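Local coordinates for putative uncharacterized protein (Campylobacter jejuni, PDB 5TPU) that is of unknown function but belongs to the WxcM-like family of the cupin clan and binds thymidine-5'-diphosphate in the crystal as a two-chain assembly, at residues D45-F50 with F106-K111; H57-Q62 with I95-W100; S70-L75 with K83-R88. The protein carries 3 engineered substitutions. One frame throughout, in Å; residues are numbered along the deposited sequence. Where two conformers were deposited one is given.

Interaction 1 of 3, residues D45-F50 with F106-K111; sequences DTDPNF and FSYGAK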
ATOM      1  N   ASP A  45       4.227  -9.546   9.777  1.00 15.84           N
ATOM      2  CA  ASP A  45       4.868 -10.371  10.817  1.00 17.19           C
ATOM      3  C   ASP A  45       4.904  -9.704  12.198  1.00 16.67           C
ATOM      4  O   ASP A  45       5.851  -9.878  12.932  1.00 15.01           O
ATOM      5  CB  ASP A  45       6.256 -10.783  10.370  1.00 17.75           C
ATOM      6  CG  ASP A  45       6.191 -11.845   9.303  1.00 17.01           C
ATOM      7  OD1 ASP A  45       5.155 -12.542   9.256  1.00 19.60           O
ATOM      8  OD2 ASP A  45       7.133 -11.991   8.521  1.00 19.29           O
ATOM      9  N   THR A  46       3.834  -8.985  12.515  1.00 15.15           N
ATOM     10  CA  THR A  46       3.756  -8.214  13.743  1.00 17.14           C
ATOM     11  C   THR A  46       3.321  -9.137  14.882  1.00 18.68           C
ATOM     12  O   THR A  46       2.879 -10.273  14.662  1.00 15.25           O
ATOM     13  CB  THR A  46       2.801  -7.022  13.594  1.00 16.68           C
ATOM     14  OG1 THR A  46       1.533  -7.441  13.054  1.00 15.98           O
ATOM     15  CG2 THR A  46       3.429  -5.992  12.666  1.00 16.35           C
ATOM     16  N   ASP A  47       3.411  -8.615  16.098  1.00 17.90           N
ATOM     17  CA  ASP A  47       3.261  -9.442  17.274  1.00 21.18           C
ATOM     18  C   ASP A  47       2.820  -8.528  18.392  1.00 20.17           C
ATOM     19  O   ASP A  47       3.471  -7.535  18.632  1.00 18.83           O
ATOM     20  CB  ASP A  47       4.596 -10.108  17.610  1.00 19.64           C
ATOM     21  CG  ASP A  47       4.492 -11.162  18.687  1.00 20.53           C
ATOM     22  OD1 ASP A  47       5.034 -12.246  18.479  1.00 26.85           O
ATOM     23  OD2 ASP A  47       3.961 -10.936  19.777  1.00 19.10           O
ATOM     24  N   PRO A  48       1.739  -8.907  19.084  1.00 21.74           N
ATOM     25  CA  PRO A  48       1.204  -8.089  20.169  1.00 23.28           C
ATOM     26  C   PRO A  48       2.134  -7.949  21.324  1.00 21.01           C
ATOM     27  O   PRO A  48       1.798  -7.163  22.181  1.00 25.21           O
ATOM     28  CB  PRO A  48      -0.077  -8.833  20.640  1.00 21.52           C
ATOM     29  CG  PRO A  48      -0.058 -10.148  19.965  1.00 20.26           C
ATOM     30  CD  PRO A  48       0.934 -10.115  18.831  1.00 21.59           C
ATOM     31  N   ASN A  49       3.255  -8.663  21.372  1.00 18.80           N
ATOM     32  CA  ASN A  49       4.175  -8.530  22.487  1.00 23.08           C
ATOM     33  C   ASN A  49       5.263  -7.560  22.137  1.00 22.69           C
ATOM     34  O   ASN A  49       6.126  -7.310  22.949  1.00 22.66           O
ATOM     35  CB  ASN A  49       4.897  -9.844  22.826  1.00 26.12           C
ATOM     36  CG  ASN A  49       4.008 -10.875  23.502  1.00 30.61           C
ATOM     37  OD1 ASN A  49       4.208 -12.083  23.292  1.00 38.73           O
ATOM     38  ND2 ASN A  49       3.013 -10.429  24.262  1.00 29.87           N
ATOM     39  N   PHE A  50       5.269  -7.065  20.913  1.00 22.91           N
ATOM     40  CA  PHE A  50       6.364  -6.246  20.431  1.00 24.78           C
ATOM     41  C   PHE A  50       5.817  -4.986  19.770  1.00 23.69           C
ATOM     42  O   PHE A  50       5.680  -4.885  18.530  1.00 24.15           O
ATOM     43  CB  PHE A  50       7.256  -7.022  19.488  1.00 25.78           C
ATOM     44  CG  PHE A  50       7.982  -8.148  20.159  1.00 29.58           C
ATOM     45  CD1 PHE A  50       9.251  -7.939  20.723  1.00 33.55           C
ATOM     46  CD2 PHE A  50       7.413  -9.423  20.229  1.00 27.67           C
ATOM     47  CE1 PHE A  50       9.943  -8.983  21.315  1.00 30.41           C
ATOM     48  CE2 PHE A  50       8.096 -10.467  20.835  1.00 26.95           C
ATOM     49  CZ  PHE A  50       9.356 -10.245  21.372  1.00 30.84           C
ATOM     50  N   PHE A 106      -0.466  -4.952  18.106  1.00 15.45           N
ATOM     51  CA  PHE A 106      -0.723  -5.549  16.786  1.00 17.42           C
ATOM     52  C   PHE A 106      -1.244  -6.956  17.020  1.00 15.33           C
ATOM     53  O   PHE A 106      -0.653  -7.691  17.791  1.00 17.32           O
ATOM     54  CB  PHE A 106       0.525  -5.620  15.913  1.00 16.62           C
ATOM     55  CG  PHE A 106       0.943  -4.293  15.384  1.00 16.74           C
ATOM     56  CD1 PHE A 106       1.620  -3.402  16.198  1.00 16.72           C
ATOM     57  CD2 PHE A 106       0.619  -3.912  14.114  1.00 16.41           C
ATOM     58  CE1 PHE A 106       1.982  -2.167  15.729  1.00 18.32           C
ATOM     59  CE2 PHE A 106       1.033  -2.694  13.609  1.00 16.06           C
ATOM     60  CZ  PHE A 106       1.697  -1.806  14.419  1.00 17.08           C
ATOM     61  N   SER A 107      -2.359  -7.316  16.416  1.00 16.18           N
ATOM     62  CA  SER A 107      -2.713  -8.726  16.426  1.00 16.60           C
ATOM     63  C   SER A 107      -1.608  -9.511  15.684  1.00 17.46           C
ATOM     64  O   SER A 107      -0.864  -8.960  14.860  1.00 15.23           O
ATOM     65  CB  SER A 107      -4.076  -8.933  15.810  1.00 16.79           C
ATOM     66  OG  SER A 107      -4.062  -8.566  14.464  1.00 16.08           O
ATOM     67  N   TYR A 108      -1.423 -10.766  16.064  1.00 15.59           N
ATOM     68  CA  TYR A 108      -0.325 -11.541  15.539  1.00 17.14           C
ATOM     69  C   TYR A 108      -0.374 -11.626  14.020  1.00 17.81           C
ATOM     70  O   TYR A 108      -1.378 -12.015  13.473  1.00 17.61           O
ATOM     71  CB  TYR A 108      -0.435 -12.950  16.063  1.00 18.01           C
ATOM     72  CG  TYR A 108       0.731 -13.789  15.676  1.00 18.99           C
ATOM     73  CD1 TYR A 108       1.844 -13.812  16.470  1.00 20.49           C
ATOM     74  CD2 TYR A 108       0.718 -14.592  14.515  1.00 18.78           C
ATOM     75  CE1 TYR A 108       2.934 -14.583  16.146  1.00 20.86           C
ATOM     76  CE2 TYR A 108       1.787 -15.385  14.196  1.00 17.65           C
ATOM     77  CZ  TYR A 108       2.889 -15.378  15.006  1.00 19.64           C
ATOM     78  OH  TYR A 108       3.999 -16.138  14.736  1.00 24.33           O
ATOM     79  N   GLY A 109       0.697 -11.208  13.359  1.00 16.97           N
ATOM     80  CA  GLY A 109       0.762 -11.240  11.935  1.00 16.47           C
ATOM     81  C   GLY A 109      -0.056 -10.169  11.267  1.00 16.28           C
ATOM     82  O   GLY A 109      -0.228 -10.222  10.072  1.00 14.48           O
ATOM     83  N   ALA A 110      -0.498  -9.154  11.990  1.00 15.94           N
ATOM     84  CA  ALA A 110      -1.251  -8.085  11.357  1.00 15.84           C
ATOM     85  C   ALA A 110      -0.386  -7.322  10.377  1.00 14.62           C
ATOM     86  O   ALA A 110       0.830  -7.323  10.500  1.00 15.26           O
ATOM     87  CB  ALA A 110      -1.798  -7.122  12.391  1.00 17.46           C
ATOM     88  N   LYS A 111      -1.035  -6.683   9.414  1.00 14.47           N
ATOM     89  CA  LYS A 111      -0.361  -5.997   8.338  1.00 17.66           C
ATOM     90  C   LYS A 111      -0.830  -4.582   8.192  1.00 14.79           C
ATOM     91  O   LYS A 111      -2.004  -4.324   8.013  1.00 17.82           O
ATOM     92  CB  LYS A 111      -0.534  -6.728   7.006  1.00 19.17           C
ATOM     93  CG  LYS A 111      -0.068  -8.178   7.066  1.00 25.47           C
ATOM     94  CD  LYS A 111      -0.071  -8.859   5.683  1.00 32.44           C
ATOM     95  CE  LYS A 111      -0.056 -10.395   5.758  1.00 34.84           C
ATOM     96  NZ  LYS A 111      -1.134 -10.891   6.679  1.00 40.04           N
TER
HETATM   97  O   HOH W   1       1.806 -10.777   8.607  1.00 14.16           O
HETATM   98  O   HOH W   2       2.405  -4.994  19.163  1.00 16.23           O

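Interaction 2 of 3, residues H57-Q62 with I95-W100; sequences HKNLEQ and IGKNMW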
ATOM      1  N   HIS A  57       7.361  12.975  14.089  1.00 22.95           N
ATOM      2  CA  HIS A  57       7.941  13.626  12.949  1.00 26.09           C
ATOM      3  C   HIS A  57       7.531  15.082  12.959  1.00 26.81           C
ATOM      4  O   HIS A  57       6.537  15.433  13.602  1.00 26.94           O
ATOM      5  CB  HIS A  57       7.411  12.953  11.691  1.00 28.75           C
ATOM      6  CG  HIS A  57       7.825  11.519  11.604  1.00 29.10           C
ATOM      7  ND1 HIS A  57       9.130  11.143  11.385  1.00 26.18           N
ATOM      8  CD2 HIS A  57       7.126  10.376  11.785  1.00 28.82           C
ATOM      9  CE1 HIS A  57       9.213   9.829  11.410  1.00 31.70           C
ATOM     10  NE2 HIS A  57       8.002   9.338  11.617  1.00 31.13           N
ATOM     11  N   LYS A  58       8.282  15.891  12.226  1.00 28.12           N
ATOM     12  CA  LYS A  58       7.905  17.265  11.929  1.00 36.43           C
ATOM     13  C   LYS A  58       7.020  17.387  10.690  1.00 33.33           C
ATOM     14  O   LYS A  58       5.807  17.546  10.838  1.00 40.84           O
ATOM     15  CB  LYS A  58       9.151  18.154  11.820  1.00 44.30           C
ATOM     16  CG  LYS A  58       8.866  19.582  12.264  1.00 56.15           C
ATOM     17  CD  LYS A  58      10.021  20.534  11.997  1.00 58.53           C
ATOM     18  CE  LYS A  58      10.012  21.671  13.006  1.00 69.41           C
ATOM     19  NZ  LYS A  58      11.047  22.704  12.717  1.00 76.79           N
ATOM     20  N   ASN A  59       7.586  17.292   9.490  1.00 29.79           N
ATOM     21  CA  ASN A  59       6.817  17.587   8.275  1.00 31.97           C
ATOM     22  C   ASN A  59       6.153  16.407   7.581  1.00 29.06           C
ATOM     23  O   ASN A  59       5.298  16.575   6.705  1.00 28.02           O
ATOM     24  CB  ASN A  59       7.685  18.316   7.265  1.00 39.59           C
ATOM     25  CG  ASN A  59       7.510  19.817   7.368  1.00 46.81           C
ATOM     26  OD1 ASN A  59       6.993  20.474   6.453  1.00 50.15           O
ATOM     27  ND2 ASN A  59       7.838  20.347   8.536  1.00 44.13           N
ATOM     28  N   LEU A  60       6.534  15.215   8.010  1.00 26.61           N
ATOM     29  CA  LEU A  60       6.052  14.006   7.366  1.00 23.41           C
ATOM     30  C   LEU A  60       4.574  13.793   7.679  1.00 21.84           C
ATOM     31  O   LEU A  60       4.130  13.782   8.856  1.00 20.18           O
ATOM     32  CB  LEU A  60       6.890  12.811   7.830  1.00 22.00           C
ATOM     33  CG  LEU A  60       6.459  11.429   7.300  1.00 21.91           C
ATOM     34  CD1 LEU A  60       6.663  11.362   5.806  1.00 20.91           C
ATOM     35  CD2 LEU A  60       7.208  10.324   8.052  1.00 22.69           C
ATOM     36  N   GLU A  61       3.835  13.602   6.598  1.00 21.20           N
ATOM     37  CA  GLU A  61       2.458  13.135   6.676  1.00 21.91           C
ATOM     38  C   GLU A  61       2.329  11.707   6.200  1.00 22.27           C
ATOM     39  O   GLU A  61       3.061  11.291   5.281  1.00 22.35           O
ATOM     40  CB  GLU A  61       1.600  13.996   5.784  1.00 21.74           C
ATOM     41  CG  GLU A  61       1.605  15.464   6.220  1.00 22.49           C
ATOM     42  CD  GLU A  61       0.834  16.302   5.231  1.00 25.06           C
ATOM     43  OE1 GLU A  61      -0.424  16.354   5.263  1.00 21.89           O
ATOM     44  OE2 GLU A  61       1.524  16.859   4.379  1.00 26.62           O
ATOM     45  N   GLN A  62       1.377  10.996   6.800  1.00 20.19           N
ATOM     46  CA  GLN A  62       1.087   9.606   6.454  1.00 19.56           C
ATOM     47  C   GLN A  62      -0.402   9.263   6.426  1.00 21.12           C
ATOM     48  O   GLN A  62      -1.218   9.867   7.125  1.00 22.26           O
ATOM     49  CB  GLN A  62       1.764   8.658   7.451  1.00 19.37           C
ATOM     50  CG  GLN A  62       3.287   8.706   7.499  1.00 23.95           C
ATOM     51  CD  GLN A  62       3.796   8.259   8.863  1.00 28.84           C
ATOM     52  OE1 GLN A  62       3.456   8.853   9.892  1.00 31.11           O
ATOM     53  NE2 GLN A  62       4.539   7.186   8.883  1.00 27.05           N
ATOM     54  N   ILE A  95      -2.340  10.829   9.598  1.00 20.38           N
ATOM     55  CA  ILE A  95      -1.524  11.465  10.595  1.00 22.90           C
ATOM     56  C   ILE A  95      -0.693  12.544   9.956  1.00 23.43           C
ATOM     57  O   ILE A  95       0.181  12.264   9.148  1.00 26.43           O
ATOM     58  CB  ILE A  95      -0.559  10.506  11.286  1.00 23.98           C
ATOM     59  CG1 ILE A  95      -1.307   9.310  11.886  1.00 22.52           C
ATOM     60  CG2 ILE A  95       0.191  11.254  12.405  1.00 22.96           C
ATOM     61  CD1 ILE A  95      -0.364   8.250  12.407  1.00 22.99           C
ATOM     62  N   GLY A  96      -0.968  13.779  10.348  1.00 22.46           N
ATOM     63  CA  GLY A  96      -0.356  14.946   9.761  1.00 22.68           C
ATOM     64  C   GLY A  96       0.905  15.381  10.495  1.00 25.69           C
ATOM     65  O   GLY A  96       1.545  14.616  11.232  1.00 21.46           O
ATOM     66  N   LYS A  97       1.256  16.650  10.281  1.00 28.04           N
ATOM     67  CA  LYS A  97       2.501  17.230  10.778  1.00 26.68           C
ATOM     68  C   LYS A  97       2.481  17.354  12.287  1.00 25.39           C
ATOM     69  O   LYS A  97       1.414  17.377  12.904  1.00 27.01           O
ATOM     70  CB  LYS A  97       2.750  18.574  10.122  1.00 33.51           C
ATOM     71  CG  LYS A  97       3.015  18.442   8.626  1.00 37.00           C
ATOM     72  CD  LYS A  97       3.140  19.780   7.908  1.00 46.02           C
ATOM     73  CE  LYS A  97       2.941  19.613   6.407  1.00 48.30           C
ATOM     74  NZ  LYS A  97       3.253  20.862   5.660  1.00 53.29           N
ATOM     75  N   ASN A  98       3.676  17.329  12.865  1.00 22.36           N
ATOM     76  CA  ASN A  98       3.924  17.517  14.284  1.00 25.66           C
ATOM     77  C   ASN A  98       3.179  16.588  15.212  1.00 27.52           C
ATOM     78  O   ASN A  98       2.592  17.032  16.179  1.00 24.90           O
ATOM     79  CB  ASN A  98       3.690  18.981  14.654  1.00 28.24           C
ATOM     80  CG  ASN A  98       4.681  19.889  13.956  1.00 30.90           C
ATOM     81  OD1 ASN A  98       4.344  20.598  12.992  1.00 34.42           O
ATOM     82  ND2 ASN A  98       5.939  19.792  14.376  1.00 33.14           N
ATOM     83  N   MET A  99       3.236  15.287  14.924  1.00 28.47           N
ATOM     84  CA  MET A  99       2.561  14.290  15.751  1.00 23.97           C
ATOM     85  C   MET A  99       3.459  13.193  16.319  1.00 24.20           C
ATOM     86  O   MET A  99       4.317  12.619  15.662  1.00 20.68           O
ATOM     87  CB  MET A  99       1.482  13.651  14.920  1.00 25.73           C
ATOM     88  CG  MET A  99       0.378  14.597  14.483  1.00 27.33           C
ATOM     89  SD  MET A  99      -0.598  15.167  15.884  1.00 25.64           S
ATOM     90  CE  MET A  99      -1.340  13.715  16.582  1.00 25.47           C
ATOM     91  N   TRP A 100       3.250  12.937  17.594  1.00 25.41           N
ATOM     92  CA  TRP A 100       3.915  11.883  18.305  1.00 24.07           C
ATOM     93  C   TRP A 100       2.927  10.731  18.161  1.00 26.38           C
ATOM     94  O   TRP A 100       1.695  10.937  18.162  1.00 24.63           O
ATOM     95  CB  TRP A 100       4.077  12.262  19.746  1.00 21.68           C
ATOM     96  CG  TRP A 100       4.674  11.260  20.628  1.00 21.41           C
ATOM     97  CD1 TRP A 100       4.035  10.253  21.328  1.00 22.57           C
ATOM     98  CD2 TRP A 100       6.041  11.203  21.012  1.00 23.09           C
ATOM     99  NE1 TRP A 100       4.948   9.560  22.078  1.00 22.24           N
ATOM    100  CE2 TRP A 100       6.188  10.113  21.889  1.00 24.13           C
ATOM    101  CE3 TRP A 100       7.170  11.937  20.657  1.00 23.40           C
ATOM    102  CZ2 TRP A 100       7.430   9.764  22.442  1.00 25.73           C
ATOM    103  CZ3 TRP A 100       8.383  11.586  21.218  1.00 25.08           C
ATOM    104  CH2 TRP A 100       8.498  10.533  22.105  1.00 23.51           C
TER
HETATM  105  O   HOH W   3       3.913  14.044  12.435  1.00 27.07           O

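Interaction 3 of 3, residues S70-L75 with K83-R88; sequences SCDIIL and KICLNR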
ATOM      1  N   SER A  70      -5.315  -6.079  13.429  1.00 17.08           N
ATOM      2  CA  SER A  70      -5.567  -4.894  14.175  1.00 17.75           C
ATOM      3  C   SER A  70      -4.383  -4.400  14.969  1.00 15.88           C
ATOM      4  O   SER A  70      -3.408  -5.099  15.219  1.00 16.45           O
ATOM      5  CB  SER A  70      -6.788  -5.048  15.075  1.00 17.55           C
ATOM      6  OG  SER A  70      -6.464  -5.865  16.160  0.75 17.61           O
ATOM      7  N   CYS A  71      -4.493  -3.136  15.337  1.00 16.80           N
ATOM      8  CA  CYS A  71      -3.563  -2.492  16.266  1.00 18.11           C
ATOM      9  C   CYS A  71      -4.191  -1.251  16.884  1.00 17.62           C
ATOM     10  O   CYS A  71      -5.229  -0.812  16.451  1.00 19.14           O
ATOM     11  CB  CYS A  71      -2.232  -2.114  15.597  1.00 16.47           C
ATOM     12  SG  CYS A  71      -2.370  -0.648  14.567  1.00 20.36           S
ATOM     13  N   ASP A  72      -3.531  -0.732  17.916  1.00 19.75           N
ATOM     14  CA  ASP A  72      -3.814   0.535  18.558  1.00 20.30           C
ATOM     15  C   ASP A  72      -2.679   1.485  18.248  1.00 24.27           C
ATOM     16  O   ASP A  72      -1.494   1.097  18.295  1.00 24.67           O
ATOM     17  CB  ASP A  72      -3.911   0.361  20.087  1.00 22.07           C
ATOM     18  CG  ASP A  72      -5.031  -0.534  20.479  1.00 20.37           C
ATOM     19  OD1 ASP A  72      -6.059  -0.532  19.755  1.00 22.62           O
ATOM     20  OD2 ASP A  72      -4.877  -1.256  21.469  1.00 23.47           O
ATOM     21  N   ILE A  73      -3.076   2.714  17.921  1.00 23.32           N
ATOM     22  CA  ILE A  73      -2.190   3.845  17.724  1.00 28.61           C
ATOM     23  C   ILE A  73      -2.578   4.846  18.771  1.00 24.49           C
ATOM     24  O   ILE A  73      -3.726   5.308  18.806  1.00 21.71           O
ATOM     25  CB  ILE A  73      -2.369   4.608  16.390  1.00 32.09           C
ATOM     26  CG1 ILE A  73      -3.051   3.747  15.331  1.00 38.76           C
ATOM     27  CG2 ILE A  73      -1.048   5.266  15.987  1.00 33.83           C
ATOM     28  CD1 ILE A  73      -2.305   3.544  14.028  1.00 45.81           C
ATOM     29  N   ILE A  74      -1.612   5.185  19.613  1.00 26.37           N
ATOM     30  CA  ILE A  74      -1.757   6.312  20.485  1.00 24.52           C
ATOM     31  C   ILE A  74      -1.155   7.535  19.806  1.00 22.67           C
ATOM     32  O   ILE A  74       0.019   7.580  19.471  1.00 23.09           O
ATOM     33  CB  ILE A  74      -1.102   6.019  21.818  1.00 30.65           C
ATOM     34  CG1 ILE A  74      -1.651   4.697  22.341  1.00 35.35           C
ATOM     35  CG2 ILE A  74      -1.353   7.171  22.786  1.00 33.06           C
ATOM     36  CD1 ILE A  74      -1.382   4.477  23.815  1.00 39.57           C
ATOM     37  N   LEU A  75      -1.993   8.509  19.536  1.00 23.22           N
ATOM     38  CA  LEU A  75      -1.547   9.762  18.960  1.00 23.74           C
ATOM     39  C   LEU A  75      -1.422  10.811  20.065  1.00 25.21           C
ATOM     40  O   LEU A  75      -2.177  10.759  21.052  1.00 25.33           O
ATOM     41  CB  LEU A  75      -2.550  10.244  17.931  1.00 27.06           C
ATOM     42  CG  LEU A  75      -2.813   9.412  16.676  1.00 26.79           C
ATOM     43  CD1 LEU A  75      -4.011   9.988  15.938  1.00 27.42           C
ATOM     44  CD2 LEU A  75      -1.614   9.461  15.756  1.00 27.90           C
ATOM     45  N   LYS A  83      -6.185   7.219  21.771  1.00 25.73           N
ATOM     46  CA  LYS A  83      -5.912   5.867  21.339  1.00 31.09           C
ATOM     47  C   LYS A  83      -6.886   5.601  20.224  1.00 28.86           C
ATOM     48  O   LYS A  83      -8.030   6.040  20.252  1.00 29.93           O
ATOM     49  CB  LYS A  83      -6.134   4.850  22.454  1.00 36.66           C
ATOM     50  CG  LYS A  83      -5.711   3.428  22.085  1.00 45.20           C
ATOM     51  CD  LYS A  83      -6.046   2.389  23.154  1.00 49.63           C
ATOM     52  CE  LYS A  83      -5.146   2.511  24.378  1.00 56.14           C
ATOM     53  NZ  LYS A  83      -5.125   1.251  25.170  1.00 61.85           N
ATOM     54  N   ILE A  84      -6.414   4.959  19.181  1.00 29.14           N
ATOM     55  CA  ILE A  84      -7.266   4.651  18.045  1.00 29.11           C
ATOM     56  C   ILE A  84      -6.961   3.238  17.627  1.00 27.44           C
ATOM     57  O   ILE A  84      -5.792   2.933  17.442  1.00 28.23           O
ATOM     58  CB  ILE A  84      -6.944   5.550  16.870  1.00 28.06           C
ATOM     59  CG1 ILE A  84      -7.026   6.997  17.378  1.00 32.07           C
ATOM     60  CG2 ILE A  84      -7.932   5.229  15.760  1.00 31.09           C
ATOM     61  CD1 ILE A  84      -6.869   8.071  16.342  1.00 32.81           C
ATOM     62  N   CYS A  85      -8.009   2.423  17.509  1.00 25.90           N
ATOM     63  CA  CYS A  85      -7.925   1.063  17.021  1.00 22.27           C
ATOM     64  C   CYS A  85      -8.161   1.062  15.524  1.00 20.95           C
ATOM     65  O   CYS A  85      -9.226   1.478  15.043  1.00 19.36           O
ATOM     66  CB  CYS A  85      -8.968   0.158  17.681  1.00 24.12           C
ATOM     67  SG  CYS A  85      -8.764  -1.569  17.112  1.00 24.64           S
ATOM     68  N   LEU A  86      -7.180   0.561  14.788  1.00 19.01           N
ATOM     69  CA  LEU A  86      -7.366   0.275  13.363  1.00 19.31           C
ATOM     70  C   LEU A  86      -7.605  -1.237  13.201  1.00 17.81           C
ATOM     71  O   LEU A  86      -6.855  -2.060  13.742  1.00 16.99           O
ATOM     72  CB  LEU A  86      -6.118   0.649  12.602  1.00 19.23           C
ATOM     73  CG  LEU A  86      -5.600   2.083  12.667  1.00 23.22           C
ATOM     74  CD1 LEU A  86      -4.513   2.252  11.597  1.00 26.65           C
ATOM     75  CD2 LEU A  86      -6.731   3.058  12.409  1.00 22.69           C
ATOM     76  N   ASN A  87      -8.681  -1.594  12.534  1.00 16.43           N
ATOM     77  CA  ASN A  87      -9.058  -3.015  12.484  1.00 19.18           C
ATOM     78  C   ASN A  87      -9.766  -3.448  11.227  1.00 17.04           C
ATOM     79  O   ASN A  87     -10.334  -4.554  11.142  1.00 16.15           O
ATOM     80  CB  ASN A  87      -9.782  -3.438  13.764  1.00 20.41           C
ATOM     81  CG  ASN A  87     -11.128  -2.756  13.976  1.00 19.45           C
ATOM     82  OD1 ASN A  87     -11.817  -3.002  15.002  1.00 18.75           O
ATOM     83  ND2 ASN A  87     -11.518  -1.922  13.061  1.00 16.60           N
ATOM     84  N   ARG A  88      -9.704  -2.573  10.240  1.00 15.31           N
ATOM     85  CA  ARG A  88     -10.299  -2.868   8.967  1.00 16.03           C
ATOM     86  C   ARG A  88      -9.609  -2.180   7.795  1.00 15.83           C
ATOM     87  O   ARG A  88      -9.102  -1.065   7.939  1.00 15.86           O
ATOM     88  CB  ARG A  88     -11.812  -2.561   9.040  1.00 18.16           C
ATOM     89  CG  ARG A  88     -12.218  -1.183   9.541  1.00 18.22           C
ATOM     90  CD  ARG A  88     -13.725  -1.123   9.787  1.00 21.94           C
ATOM     91  NE  ARG A  88     -14.387  -1.549   8.550  1.00 22.03           N
ATOM     92  CZ  ARG A  88     -15.430  -2.352   8.470  1.00 21.04           C
ATOM     93  NH1 ARG A  88     -15.869  -2.702   7.279  1.00 22.63           N
ATOM     94  NH2 ARG A  88     -16.031  -2.799   9.567  1.00 26.13           N
TER

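Interaction 1 of 3, residues D45-F50 with F106-K111
The hydroxyl OG1 of Thr-46 gives a 2.7 Å hydrogen bond to the carbonyl oxygen of Ala-110, meeting it well to the side of the C=O direction (C=O...donor angle 111°). OG1 sits between the backbone N and the carbonyl carbon of its own residue (chi1 50°), and this rotation also leaves it 3.4 Å from the methyl CB of Ala-110. Thr-46 joins the two loops a second time through its carbonyl oxygen, which accepts a nearly straight bond from Gly-109 N, 2.7 Å long, with the N-H lying above the carbonyl plane. Gly-109 falls within a type II turn, Ser-107 to Ala-110, whose positive phi at this residue suits glycine.

The carbon side of Thr-46 packs on Phe-106: CB lies 3.5 Å from Phe-106 CB, while CG2 approaches the ring atom CD2. Further along, Pro-48 presses its ring carbons on the carbonyl oxygen of Phe-106, with CB 3.1 Å from that oxygen, and OD1 of Asp-47 comes to the ring edge of Tyr-108. Asp-47 also holds its own loop, its OD2 accepting from Asn-49 N in an Asx turn within a type I turn. Two waters bridge the loops, one from Asp-45 N to Gly-109 O, the other from Asp-47 O to Phe-106 N.

The loop after strand 39-44 is thereby tied to the one that enters strand 111-116, which lies next to strand 39-44 in the five-stranded sheet. Phe-106 and Ala-110 also rest on Met-66 of strand 62-68, and Asp-45 packs on Ser-23 of the second subunit.

Interaction 2 of 3, residues H57-Q62 with I95-W100
Gln-62 and Ile-95 exchange two backbone hydrogen bonds, Gln-62 N to Ile-95 O and Ile-95 N to Gln-62 O, each 2.9 Å. At the far end of the contact, Asn-98 N donates to Lys-58 O, also at 2.9 Å. Between them, a water donates to His-57 O and to Gly-96 O, the latter at 2.7 Å, and accepts from Met-99 N, so one molecule satisfies three backbone groups where the chains part.

Gln-62 with Ile-95 is an antiparallel hydrogen-bonded pair of the five-stranded sheet, whereas strands 55-57 and 99-104, at the other end of the contact, belong to the four-stranded one; the contact thus spans the passage from one sheet to the other in this cupin-clan protein. The side chain of Gln-62 is buried, its OE1 hydrogen-bonded to Arg-101 NH1, and lies about 6 Å from thymidine-5'-diphosphate.

Farther out, the extended chain of Lys-97 runs over the loop, CB 3.3 Å from Lys-58 O and CG 3.5 Å from Asn-59 O. Its CE reaches Glu-61 OE2, but NZ stays 4.5 Å from that oxygen, beyond a salt bridge. Leu-60 CD2 covers the centre of one face of the His-57 ring.

Interaction 3 of 3, residues S70-L75 with K83-R88
Ile-73 and Leu-86 carry the tight side of this hairpin. CD1 of Ile-73 meets CD1 of Leu-86 at 3.5 Å, and CG1 of Ile-73 lies close to Leu-86 CG. One step along, Leu-75 CD1 and Ile-84 CD1 touch at 3.5 Å, closer than usual for two methyl groups. CG of Leu-75 stands anti to its carbonyl carbon (chi1 -63°), and a nearly extended chi2 carries CD1 on to Ile-84. Cys-71, Ile-73, Ile-84 and Leu-86 make an apolar face, joined at its margin by Leu-75 CD1, that turns to the other sheet of the fold: Ile-73, Ile-84 and Leu-86 all pack on Leu-93 of strand 91-95, and Ile-73 and Leu-86 also on Leu-64 of strand 62-68.

Along the backbone, Cys-71 with Leu-86 and Ile-73 with Ile-84 are antiparallel hydrogen-bonded pairs, the shortest bond being Ile-84 N to Ile-73 O at 2.7 Å. The segments of the two strands run at 151° to each other.

The opposite face, with Asp-72, Ile-74, Lys-83 and Cys-85, is looser and more exposed. Asp-72 OD1 comes 3.6 Å from Cys-85 CB, and Lys-83 packs on Asp-72 only through its aliphatic carbons, CG reaching CB at 4.1 Å. Lys-83 NZ stops 4.5 Å from Asp-72 OD2, which instead accepts a hydrogen bond from Asn-105.

The chemistry is therefore two-sided. Branched aliphatic groups meet methyl to methyl on the inner face, while on the outer one Lys-104 NZ is close to Lys-83 NZ, so that any attraction of Lys-83 to Asp-72 is probably modest and partly offset.

In the fold
Along the chain the three contacts are enclosed one within another: interaction 3 lies between the two segments of interaction 2, and both lie between those of interaction 1. Interactions 2 and 3 share the four-stranded sheet, in which strands 99-104 and 71-76 are neighbours, and meet where Leu-75 packs on Ile-95 and Met-99, with centres about 17 Å apart. Interactions 1 and 3, about 12 Å between centres, touch through Ser-70 with Ser-107 and Cys-71 with Phe-106. Interactions 1 and 2 lie on opposite sides of the chain's centre, their centres about 23 Å apart. The hairpin of interaction 3, within the four-stranded sheet of this cupin-clan protein, thus touches both other contacts, which do not touch each other.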